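Local atomic coordinates of spore cortex-lytic enzyme (Bacillus cereus ATCC 14579, PDB entry 6TCI), a protein that probably acts as an N-acetylmuramyl-L-alanine amidase that degrades the spore cortex during germination, its N-terminal domain being a putative peptidoglycan-binding module. Residues A[5-10]-A[58-63]. Sequence-based numbering, arbitrary orientation.
Sequences QVIQRG and GLAGAK
I7 and A60 pair as a single antiparallel bridge, joining the segment that leads toward helix 14-25 to the turn ahead of helix 62-71 in this three-helix putative peptidoglycan-binding domain. The case illustrates how one hydrogen-bonded pair can tie together loops 48 residues apart in a domain without regular strands. A60 N gives a nearly straight bond to I7 O (2.8 Å, 177° at the hydrogen), within the carbonyl plane; in the return bond, I7 N to A60 O at 3.0 Å, the donor is tilted 33° from the A60 carbonyl plane. On the buried face, I7 CB meets A60 CB at 4.1 Å, while the isoleucine side chain continues onto D15, V16 and L19 of helix 14-25.

L59, V6 and Q8 make up the other, more exposed face. V6 CG1, anti to its backbone N (chi1 171°), approaches L59 CD2 to 4.1 Å. From the other neighbour of I7, the side chain of Q8 runs alongside L59, both pointing the same way: Q8 CB lies 4.0 Å from L59 CG, and the amide end reaches L59 CD2. Past the bridge a water takes over, accepting from R9 N and donating to G58 O, each at 2.8 Å.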
loop_
_atom_site.group_PDB
_atom_site.type_symbol
_atom_site.label_atom_id
_atom_site.label_comp_id
_atom_site.label_asym_id
_atom_site.label_seq_id
_atom_site.Cartn_x
_atom_site.Cartn_y
_atom_site.Cartn_z
ATOM N N GLN A 5 3.472 -11.076 -5.351
ATOM C CA GLN A 5 2.037 -11.129 -5.594
ATOM C C GLN A 5 1.444 -9.732 -5.499
ATOM O O GLN A 5 1.850 -8.928 -4.655
ATOM C CB GLN A 5 1.349 -12.040 -4.577
ATOM C CG GLN A 5 1.943 -13.430 -4.511
ATOM C CD GLN A 5 1.733 -14.199 -5.798
ATOM O OE1 GLN A 5 0.668 -14.772 -6.022
ATOM N NE2 GLN A 5 2.751 -14.209 -6.657
ATOM N N VAL A 6 0.482 -9.446 -6.377
ATOM C CA VAL A 6 -0.212 -8.165 -6.334
ATOM C C VAL A 6 -1.018 -8.078 -5.048
ATOM O O VAL A 6 -1.734 -9.019 -4.682
ATOM C CB VAL A 6 -1.125 -8.024 -7.565
ATOM C CG1 VAL A 6 -2.029 -6.805 -7.436
ATOM C CG2 VAL A 6 -0.299 -7.935 -8.847
ATOM N N ILE A 7 -0.910 -6.944 -4.349
ATOM C CA ILE A 7 -1.650 -6.714 -3.111
ATOM C C ILE A 7 -2.903 -5.928 -3.454
ATOM O O ILE A 7 -2.818 -4.829 -4.018
ATOM C CB ILE A 7 -0.809 -5.950 -2.077
ATOM C CG1 ILE A 7 0.648 -6.414 -2.075
ATOM C CG2 ILE A 7 -1.423 -6.093 -0.689
ATOM C CD1 ILE A 7 1.517 -5.593 -1.130
ATOM N N GLN A 8 -4.068 -6.473 -3.109
ATOM C CA GLN A 8 -5.314 -5.811 -3.461
ATOM C C GLN A 8 -6.360 -6.084 -2.395
ATOM O O GLN A 8 -6.161 -6.893 -1.487
ATOM C CB GLN A 8 -5.817 -6.259 -4.831
ATOM C CG GLN A 8 -6.232 -7.698 -4.856
ATOM C CD GLN A 8 -6.990 -8.033 -6.117
ATOM O OE1 GLN A 8 -6.553 -8.858 -6.912
ATOM N NE2 GLN A 8 -8.131 -7.381 -6.311
ATOM N N ARG A 9 -7.493 -5.410 -2.550
ATOM C CA ARG A 9 -8.624 -5.552 -1.648
ATOM C C ARG A 9 -8.954 -7.017 -1.394
ATOM O O ARG A 9 -8.998 -7.834 -2.322
ATOM C CB ARG A 9 -9.806 -4.841 -2.293
ATOM C CG ARG A 9 -11.139 -5.177 -1.738
ATOM C CD ARG A 9 -12.184 -4.615 -2.649
ATOM N NE ARG A 9 -13.463 -4.589 -1.988
ATOM C CZ ARG A 9 -14.501 -3.931 -2.479
ATOM N NH1 ARG A 9 -14.364 -3.276 -3.624
ATOM N NH2 ARG A 9 -15.655 -3.935 -1.836
ATOM N N GLY A 10 -9.178 -7.348 -0.118
ATOM C CA GLY A 10 -9.472 -8.701 0.294
ATOM C C GLY A 10 -8.270 -9.485 0.766
ATOM O O GLY A 10 -8.436 -10.508 1.441
ATOM N N GLY A 58 -5.533 1.424 -6.770
ATOM C CA GLY A 58 -5.713 0.706 -5.524
ATOM C C GLY A 58 -5.213 -0.721 -5.515
ATOM O O GLY A 58 -5.557 -1.471 -4.593
ATOM N N LEU A 59 -4.404 -1.119 -6.496
ATOM C CA LEU A 59 -3.753 -2.424 -6.516
ATOM C C LEU A 59 -2.253 -2.189 -6.517
ATOM O O LEU A 59 -1.754 -1.400 -7.323
ATOM C CB LEU A 59 -4.115 -3.211 -7.779
ATOM C CG LEU A 59 -5.541 -3.752 -7.909
ATOM C CD1 LEU A 59 -6.420 -2.749 -8.622
ATOM C CD2 LEU A 59 -5.544 -5.090 -8.646
ATOM N N ALA A 60 -1.530 -2.883 -5.638
ATOM C CA ALA A 60 -0.084 -2.696 -5.533
ATOM C C ALA A 60 0.618 -3.815 -6.293
ATOM O O ALA A 60 0.805 -4.915 -5.767
ATOM C CB ALA A 60 0.367 -2.611 -4.079
ATOM N N GLY A 61 0.979 -3.534 -7.543
ATOM C CA GLY A 61 1.865 -4.374 -8.323
ATOM C C GLY A 61 3.309 -3.940 -8.161
ATOM O O GLY A 61 3.661 -3.189 -7.254
ATOM N N ALA A 62 4.153 -4.421 -9.084
ATOM C CA ALA A 62 5.598 -4.213 -8.957
ATOM C C ALA A 62 5.960 -2.732 -8.900
ATOM O O ALA A 62 6.746 -2.307 -8.045
ATOM C CB ALA A 62 6.335 -4.905 -10.106
ATOM N N LYS A 63 5.383 -1.917 -9.788
ATOM C CA LYS A 63 5.795 -0.518 -9.856
ATOM C C LYS A 63 5.355 0.257 -8.619
ATOM O O LYS A 63 6.101 1.106 -8.108
ATOM C CB LYS A 63 5.270 0.126 -11.137
ATOM C CG LYS A 63 6.160 -0.132 -12.350
ATOM C CD LYS A 63 5.348 -0.353 -13.613
HETATM O O HOH W 1 -7.712 -3.172 -4.265
#